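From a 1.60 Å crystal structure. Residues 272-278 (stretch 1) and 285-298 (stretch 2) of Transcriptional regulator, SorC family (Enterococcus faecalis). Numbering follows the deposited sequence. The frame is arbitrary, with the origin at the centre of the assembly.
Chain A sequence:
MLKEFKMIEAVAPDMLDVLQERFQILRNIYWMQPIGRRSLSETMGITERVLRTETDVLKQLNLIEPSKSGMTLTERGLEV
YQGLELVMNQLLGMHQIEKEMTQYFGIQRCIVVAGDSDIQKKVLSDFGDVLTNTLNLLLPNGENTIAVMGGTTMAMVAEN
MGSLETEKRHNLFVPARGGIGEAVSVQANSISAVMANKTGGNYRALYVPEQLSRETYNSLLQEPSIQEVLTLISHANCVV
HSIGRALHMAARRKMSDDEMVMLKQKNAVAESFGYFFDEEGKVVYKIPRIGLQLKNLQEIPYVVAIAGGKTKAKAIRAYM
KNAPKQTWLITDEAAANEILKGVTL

Stretch 1 272-278: SFGYFFD
Stretch 2 285-298: YKIPRIGLQLKNLQ

The two stretches run antiparallel where they pair, and the register is fixed by two bridges. Y275 and K286 form a non-hydrogen-bonded pair with their CA atoms 4.4 Å apart; F276 and Y285 form a hydrogen-bonded pair with CA to CA 5.2 Å. Y275 (phi/psi -109/143), F276 (-114/136), Y285 (-164/152) and K286 (-141/143) are all extended, so side chains alternate between faces: Y275 and K286 share one, F276 and Y285 the other.

Ahead of the strand, a type I' turn spans S272 to Y275, with F273 at 60/21 and G274 at 83/16. Both ends of the turn are bonded, S272 N to Y275 O and Y275 N to S272 O, each at 2.9 Å. The positive phi values suit glycine at G274, where a CB would be jammed against the preceding carbonyl oxygen and would lie 2.9 Å from I287 CG1.

Two backbone hydrogen bonds join the stretches. F276 N donates to Y285 O at 2.8 Å with an angle of 164° at the hydrogen, and I287 N donates to G274 O at 3.0 Å and 166°. G274 O is used further: water 1 donates to it at 2.9 Å and to I287 O at 2.7 Å, bridging the two carbonyls, while K286 CA approaches G274 O at 3.3 Å in a CA-H...O contact (136° at H).

The third direct bond involves a side chain. Y275 (chi1 -58°, m; chi2 -95°) extends its phenol to the later part of stretch 2, where L294 N donates to Y275 OH at 3.1 Å and 166°. The hydroxyl thus satisfies an amide at the start of a segment, L294 to Q298, with helical phi/psi but without the regular helical bonds; L297 N bonds L294 O within it, and N296 N bonds back to O of the extended Q293, both at 3.0 Å. The same ring receives L294 CB over one face, 3.9 Å from the ring centroid and 25° off the normal, so polar and CH-pi contacts hold the same two residues together. K286 CB meets Y275 CD1 at 3.6 Å, although the lysine side chain (p, then t throughout) leads away.

F273 (m, chi2 -77°) points toward stretch 2 into a leucine cluster. L292 CD2 (L292 chi1 t, chi2 p) lies over one ring face, 4.1 Å from the centroid and 24° off the normal; L297 CD1 (L297 m, t) reaches F273 CE2 at 3.4 Å, and L294 CD1 (L294 t, p) lies 4.2 Å from F273 CD2. L294 also reaches F277 (m), its CD2 4.1 Å from F277 CZ at the ring edge. On the other sheet face, F276 (m) sets CD2 4.2 Å from CD2 of Y285 (t), and F276 CE2 is 4.4 Å from CG2 of I287 (p, t).

Within stretch 2, R289 (t, t, p, chi4 88°) folds back on its own loop, its NH1 donating to G291 O at 2.9 Å and 159°. S272 OG, D278 OD1 and Y285 OH are satisfied elsewhere in the structure. Together the stretches bury 622 Å².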

ATOM      1  N   SER A 272      -3.883  -6.967  -1.203  1.00  9.05           N
ATOM      2  CA  SER A 272      -2.861  -6.068  -0.681  1.00  9.40           C
ATOM      3  C   SER A 272      -1.517  -6.793  -0.651  1.00  9.23           C
ATOM      4  O   SER A 272      -1.445  -7.957  -0.235  1.00  9.58           O
ATOM      5  CB  SER A 272      -3.238  -5.570   0.711  1.00 10.05           C
ATOM      6  OG  SER A 272      -2.456  -4.468   1.071  1.00 12.26           O
ATOM      7  N   PHE A 273      -0.472  -6.119  -1.120  1.00  9.75           N
ATOM      8  CA  PHE A 273       0.905  -6.669  -1.132  1.00 10.17           C
ATOM      9  C   PHE A 273       1.053  -7.965  -1.939  1.00 10.81           C
ATOM     10  O   PHE A 273       2.012  -8.722  -1.736  1.00 10.47           O
ATOM     11  CB  PHE A 273       1.432  -6.914   0.283  1.00 11.50           C
ATOM     12  CG  PHE A 273       1.271  -5.767   1.219  1.00 11.46           C
ATOM     13  CD1 PHE A 273       2.111  -4.676   1.157  1.00 14.25           C
ATOM     14  CD2 PHE A 273       0.312  -5.809   2.212  1.00 14.18           C
ATOM     15  CE1 PHE A 273       1.956  -3.616   2.061  1.00 14.59           C
ATOM     16  CE2 PHE A 273       0.161  -4.755   3.101  1.00 14.39           C
ATOM     17  CZ  PHE A 273       0.975  -3.677   3.018  1.00 13.50           C
ATOM     18  N   GLY A 274       0.128  -8.229  -2.857  1.00 10.13           N
ATOM     19  CA  GLY A 274       0.165  -9.466  -3.630  1.00 10.98           C
ATOM     20  C   GLY A 274      -0.459 -10.653  -2.927  1.00 11.26           C
ATOM     21  O   GLY A 274      -0.215 -11.817  -3.321  1.00 12.99           O
ATOM     22  N   TYR A 275      -1.233 -10.367  -1.880  1.00 10.96           N
ATOM     23  CA  TYR A 275      -2.094 -11.357  -1.227  1.00 11.14           C
ATOM     24  C   TYR A 275      -3.539 -11.042  -1.545  1.00 11.10           C
ATOM     25  O   TYR A 275      -3.916  -9.869  -1.609  1.00 10.40           O
ATOM     26  CB  TYR A 275      -1.917 -11.340   0.294  1.00 11.52           C
ATOM     27  CG  TYR A 275      -0.492 -11.600   0.749  1.00 11.45           C
ATOM     28  CD1 TYR A 275      -0.066 -12.870   1.109  1.00 12.84           C
ATOM     29  CD2 TYR A 275       0.433 -10.565   0.801  1.00 11.88           C
ATOM     30  CE1 TYR A 275       1.239 -13.101   1.517  1.00 12.32           C
ATOM     31  CE2 TYR A 275       1.736 -10.779   1.201  1.00 13.31           C
ATOM     32  CZ  TYR A 275       2.142 -12.041   1.571  1.00 12.87           C
ATOM     33  OH  TYR A 275       3.448 -12.231   1.975  1.00 13.22           O
ATOM     34  N   PHE A 276      -4.348 -12.087  -1.730  1.00 11.43           N
ATOM     35  CA  PHE A 276      -5.776 -11.922  -1.994  1.00 12.17           C
ATOM     36  C   PHE A 276      -6.603 -12.484  -0.851  1.00 12.42           C
ATOM     37  O   PHE A 276      -6.317 -13.569  -0.369  1.00 12.97           O
ATOM     38  CB  PHE A 276      -6.145 -12.596  -3.316  1.00 11.35           C
ATOM     39  CG  PHE A 276      -5.538 -11.918  -4.500  1.00 11.42           C
ATOM     40  CD1 PHE A 276      -6.260 -10.966  -5.204  1.00  9.59           C
ATOM     41  CD2 PHE A 276      -4.216 -12.160  -4.862  1.00 11.42           C
ATOM     42  CE1 PHE A 276      -5.704 -10.306  -6.266  1.00 11.17           C
ATOM     43  CE2 PHE A 276      -3.640 -11.484  -5.929  1.00 11.70           C
ATOM     44  CZ  PHE A 276      -4.380 -10.563  -6.631  1.00 11.25           C
ATOM     45  N   PHE A 277      -7.622 -11.734  -0.435  1.00 13.13           N
ATOM     46  CA  PHE A 277      -8.405 -12.051   0.766  1.00 14.17           C
ATOM     47  C   PHE A 277      -9.889 -12.222   0.437  1.00 15.09           C
ATOM     48  O   PHE A 277     -10.458 -11.432  -0.305  1.00 14.41           O
ATOM     49  CB  PHE A 277      -8.271 -10.931   1.800  1.00 13.86           C
ATOM     50  CG  PHE A 277      -6.848 -10.590   2.149  1.00 12.94           C
ATOM     51  CD1 PHE A 277      -6.244 -11.122   3.290  1.00 12.08           C
ATOM     52  CD2 PHE A 277      -6.108  -9.726   1.345  1.00 12.90           C
ATOM     53  CE1 PHE A 277      -4.940 -10.800   3.611  1.00 13.47           C
ATOM     54  CE2 PHE A 277      -4.800  -9.412   1.661  1.00 12.26           C
ATOM     55  CZ  PHE A 277      -4.208  -9.958   2.798  1.00 13.06           C
ATOM     56  N   ASP A 278     -10.524 -13.245   1.008  1.00 16.81           N
ATOM     57  CA  ASP A 278     -11.973 -13.368   0.887  1.00 17.93           C
ATOM     58  C   ASP A 278     -12.647 -12.534   1.980  1.00 19.04           C
ATOM     59  O   ASP A 278     -11.958 -11.887   2.772  1.00 17.96           O
ATOM     60  CB  ASP A 278     -12.431 -14.840   0.876  1.00 18.18           C
ATOM     61  CG  ASP A 278     -12.184 -15.563   2.190  1.00 18.54           C
ATOM     62  OD1 ASP A 278     -11.981 -14.911   3.231  1.00 18.37           O
ATOM     63  OD2 ASP A 278     -12.206 -16.812   2.179  1.00 17.88           O
ATOM     64  N   TYR A 285      -5.167 -16.659  -1.902  1.00 17.20           N
ATOM     65  CA  TYR A 285      -4.064 -16.795  -2.861  1.00 16.88           C
ATOM     66  C   TYR A 285      -2.983 -15.743  -2.614  1.00 16.41           C
ATOM     67  O   TYR A 285      -3.266 -14.656  -2.107  1.00 15.51           O
ATOM     68  CB  TYR A 285      -4.593 -16.650  -4.287  1.00 16.49           C
ATOM     69  CG  TYR A 285      -3.597 -16.984  -5.376  1.00 16.17           C
ATOM     70  CD1 TYR A 285      -3.139 -18.290  -5.552  1.00 16.54           C
ATOM     71  CD2 TYR A 285      -3.139 -16.009  -6.255  1.00 15.05           C
ATOM     72  CE1 TYR A 285      -2.240 -18.607  -6.550  1.00 16.33           C
ATOM     73  CE2 TYR A 285      -2.233 -16.316  -7.264  1.00 15.65           C
ATOM     74  CZ  TYR A 285      -1.788 -17.624  -7.406  1.00 15.28           C
ATOM     75  OH  TYR A 285      -0.900 -17.963  -8.401  1.00 16.39           O
ATOM     76  N   LYS A 286      -1.747 -16.085  -2.973  1.00 16.52           N
ATOM     77  CA  LYS A 286      -0.646 -15.120  -2.987  1.00 16.96           C
ATOM     78  C   LYS A 286       0.262 -15.345  -4.195  1.00 16.21           C
ATOM     79  O   LYS A 286       0.499 -16.483  -4.620  1.00 15.81           O
ATOM     80  CB  LYS A 286       0.155 -15.176  -1.686  1.00 17.31           C
ATOM     81  CG  LYS A 286       0.898 -16.479  -1.459  1.00 19.45           C
ATOM     82  CD  LYS A 286       1.432 -16.567  -0.041  1.00 20.13           C
ATOM     83  CE  LYS A 286       2.191 -17.874   0.178  1.00 22.31           C
ATOM     84  NZ  LYS A 286       2.905 -17.858   1.491  1.00 24.80           N
ATOM     85  N   ILE A 287       0.749 -14.253  -4.765  1.00 15.29           N
ATOM     86  CA  ILE A 287       1.677 -14.333  -5.894  1.00 15.70           C
ATOM     87  C   ILE A 287       3.082 -14.608  -5.357  1.00 15.63           C
ATOM     88  O   ILE A 287       3.333 -14.428  -4.157  1.00 15.07           O
ATOM     89  CB  ILE A 287       1.660 -13.050  -6.762  1.00 15.39           C
ATOM     90  CG1 ILE A 287       2.120 -11.824  -5.955  1.00 15.92           C
ATOM     91  CG2 ILE A 287       0.257 -12.829  -7.349  1.00 16.17           C
ATOM     92  CD1 ILE A 287       2.328 -10.599  -6.787  1.00 16.35           C
ATOM     93  N   PRO A 288       4.004 -15.063  -6.227  1.00 16.03           N
ATOM     94  CA  PRO A 288       5.366 -15.277  -5.729  1.00 16.07           C
ATOM     95  C   PRO A 288       5.970 -14.008  -5.117  1.00 15.99           C
ATOM     96  O   PRO A 288       5.827 -12.918  -5.668  1.00 15.57           O
ATOM     97  CB  PRO A 288       6.123 -15.738  -6.981  1.00 16.37           C
ATOM     98  CG  PRO A 288       5.064 -16.357  -7.837  1.00 16.31           C
ATOM     99  CD  PRO A 288       3.885 -15.437  -7.647  1.00 16.31           C
ATOM    100  N   ARG A 289       6.612 -14.160  -3.964  1.00 15.87           N
ATOM    101  CA  ARG A 289       7.020 -13.010  -3.159  1.00 16.21           C
ATOM    102  C   ARG A 289       8.397 -12.512  -3.553  1.00 15.95           C
ATOM    103  O   ARG A 289       9.356 -13.288  -3.628  1.00 16.29           O
ATOM    104  CB  ARG A 289       7.034 -13.350  -1.670  1.00 16.16           C
ATOM    105  CG  ARG A 289       7.615 -12.243  -0.804  1.00 16.11           C
ATOM    106  CD  ARG A 289       7.466 -12.558   0.669  1.00 17.98           C
ATOM    107  NE  ARG A 289       8.307 -13.695   1.072  1.00 19.40           N
ATOM    108  CZ  ARG A 289       9.573 -13.597   1.480  1.00 21.45           C
ATOM    109  NH1 ARG A 289      10.181 -12.419   1.551  1.00 21.09           N
ATOM    110  NH2 ARG A 289      10.241 -14.692   1.836  1.00 22.54           N
ATOM    111  N   ILE A 290       8.481 -11.209  -3.797  1.00 15.59           N
ATOM    112  CA  ILE A 290       9.745 -10.519  -3.956  1.00 15.83           C
ATOM    113  C   ILE A 290       9.646  -9.278  -3.087  1.00 15.75           C
ATOM    114  O   ILE A 290       9.080  -8.285  -3.513  1.00 16.10           O
ATOM    115  CB  ILE A 290      10.010 -10.106  -5.407  1.00 15.76           C
ATOM    116  CG1 ILE A 290       9.811 -11.297  -6.351  1.00 16.23           C
ATOM    117  CG2 ILE A 290      11.416  -9.507  -5.527  1.00 16.48           C
ATOM    118  CD1 ILE A 290       9.879 -10.948  -7.817  1.00 16.71           C
ATOM    119  N   GLY A 291      10.155  -9.357  -1.864  1.00 15.83           N
ATOM    120  CA  GLY A 291      10.058  -8.241  -0.914  1.00 16.22           C
ATOM    121  C   GLY A 291       9.274  -8.610   0.344  1.00 16.59           C
ATOM    122  O   GLY A 291       9.381  -9.717   0.858  1.00 15.88           O
ATOM    123  N   LEU A 292       8.461  -7.680   0.822  1.00 17.06           N
ATOM    124  CA  LEU A 292       7.845  -7.786   2.144  1.00 18.20           C
ATOM    125  C   LEU A 292       6.992  -9.029   2.351  1.00 17.79           C
ATOM    126  O   LEU A 292       6.188  -9.381   1.498  1.00 16.26           O
ATOM    127  CB  LEU A 292       6.963  -6.553   2.391  1.00 18.35           C
ATOM    128  CG  LEU A 292       6.099  -6.628   3.650  1.00 19.48           C
ATOM    129  CD1 LEU A 292       6.862  -6.095   4.862  1.00 22.66           C
ATOM    130  CD2 LEU A 292       4.787  -5.894   3.467  1.00 21.25           C
ATOM    131  N   GLN A 293       7.153  -9.673   3.507  1.00 18.23           N
ATOM    132  CA  GLN A 293       6.223 -10.711   3.957  1.00 19.42           C
ATOM    133  C   GLN A 293       5.075 -10.126   4.780  1.00 18.84           C
ATOM    134  O   GLN A 293       5.301  -9.308   5.665  1.00 18.25           O
ATOM    135  CB  GLN A 293       6.941 -11.721   4.837  1.00 20.05           C
ATOM    136  CG  GLN A 293       8.071 -12.433   4.175  1.00 22.10           C
ATOM    137  CD  GLN A 293       8.697 -13.481   5.086  1.00 22.36           C
ATOM    138  OE1 GLN A 293       8.009 -14.378   5.577  1.00 26.94           O
ATOM    139  NE2 GLN A 293      10.001 -13.372   5.311  1.00 26.94           N
ATOM    140  N   LEU A 294       3.854 -10.575   4.516  1.00 19.27           N
ATOM    141  CA  LEU A 294       2.689 -10.115   5.266  1.00 19.85           C
ATOM    142  C   LEU A 294       2.913 -10.261   6.775  1.00 19.99           C
ATOM    143  O   LEU A 294       2.622  -9.341   7.544  1.00 19.30           O
ATOM    144  CB  LEU A 294       1.446 -10.902   4.844  1.00 19.92           C
ATOM    145  CG  LEU A 294       0.075 -10.453   5.355  1.00 20.39           C
ATOM    146  CD1 LEU A 294      -0.256  -9.069   4.856  1.00 22.43           C
ATOM    147  CD2 LEU A 294      -0.982 -11.438   4.902  1.00 20.41           C
ATOM    148  N   LYS A 295       3.451 -11.408   7.188  1.00 20.53           N
ATOM    149  CA  LYS A 295       3.663 -11.684   8.617  1.00 21.61           C
ATOM    150  C   LYS A 295       4.550 -10.635   9.296  1.00 21.45           C
ATOM    151  O   LYS A 295       4.430 -10.389  10.501  1.00 22.48           O
ATOM    152  CB  LYS A 295       4.254 -13.088   8.841  1.00 22.27           C
ATOM    153  CG  LYS A 295       5.762 -13.195   8.660  1.00 24.04           C
ATOM    154  CD  LYS A 295       6.268 -14.579   9.051  1.00 24.31           C
ATOM    155  CE  LYS A 295       7.776 -14.685   8.922  1.00 25.78           C
ATOM    156  NZ  LYS A 295       8.186 -16.120   8.830  1.00 27.85           N
ATOM    157  N   ASN A 296       5.450 -10.032   8.534  1.00 20.97           N
ATOM    158  CA  ASN A 296       6.403  -9.085   9.105  1.00 20.58           C
ATOM    159  C   ASN A 296       5.845  -7.674   9.245  1.00 19.45           C
ATOM    160  O   ASN A 296       6.467  -6.833   9.887  1.00 18.67           O
ATOM    161  CB  ASN A 296       7.692  -9.068   8.295  1.00 21.45           C
ATOM    162  CG  ASN A 296       8.490 -10.367   8.426  1.00 23.09           C
ATOM    163  OD1 ASN A 296       8.401 -11.083   9.429  1.00 26.65           O
ATOM    164  ND2 ASN A 296       9.275 -10.667   7.408  1.00 24.55           N
ATOM    165  N   LEU A 297       4.678  -7.410   8.660  1.00 18.39           N
ATOM    166  CA  LEU A 297       4.038  -6.103   8.862  1.00 18.67           C
ATOM    167  C   LEU A 297       3.789  -5.824  10.331  1.00 17.82           C
ATOM    168  O   LEU A 297       3.881  -4.678  10.755  1.00 16.74           O
ATOM    169  CB  LEU A 297       2.697  -6.011   8.138  1.00 19.13           C
ATOM    170  CG  LEU A 297       2.673  -5.720   6.654  1.00 22.31           C
ATOM    171  CD1 LEU A 297       1.219  -5.543   6.249  1.00 22.99           C
ATOM    172  CD2 LEU A 297       3.475  -4.463   6.329  1.00 23.10           C
ATOM    173  N   GLN A 298       3.476  -6.881  11.086  1.00 18.01           N
ATOM    174  CA  GLN A 298       3.134  -6.792  12.521  1.00 18.73           C
ATOM    175  C   GLN A 298       4.218  -6.088  13.337  1.00 18.16           C
ATOM    176  O   GLN A 298       3.918  -5.392  14.309  1.00 17.54           O
ATOM    177  CB  GLN A 298       2.898  -8.197  13.100  1.00 19.78           C
ATOM    178  CG  GLN A 298       1.891  -9.066  12.317  1.00 23.21           C
ATOM    179  CD  GLN A 298       0.449  -8.574  12.427  1.00 28.08           C
ATOM    180  OE1 GLN A 298      -0.293  -8.541  11.433  1.00 33.24           O
ATOM    181  NE2 GLN A 298       0.040  -8.200  13.643  1.00 30.80           N
TER
HETATM  182  O   HOH W   1       2.492 -12.526  -2.420  1.00 21.74           O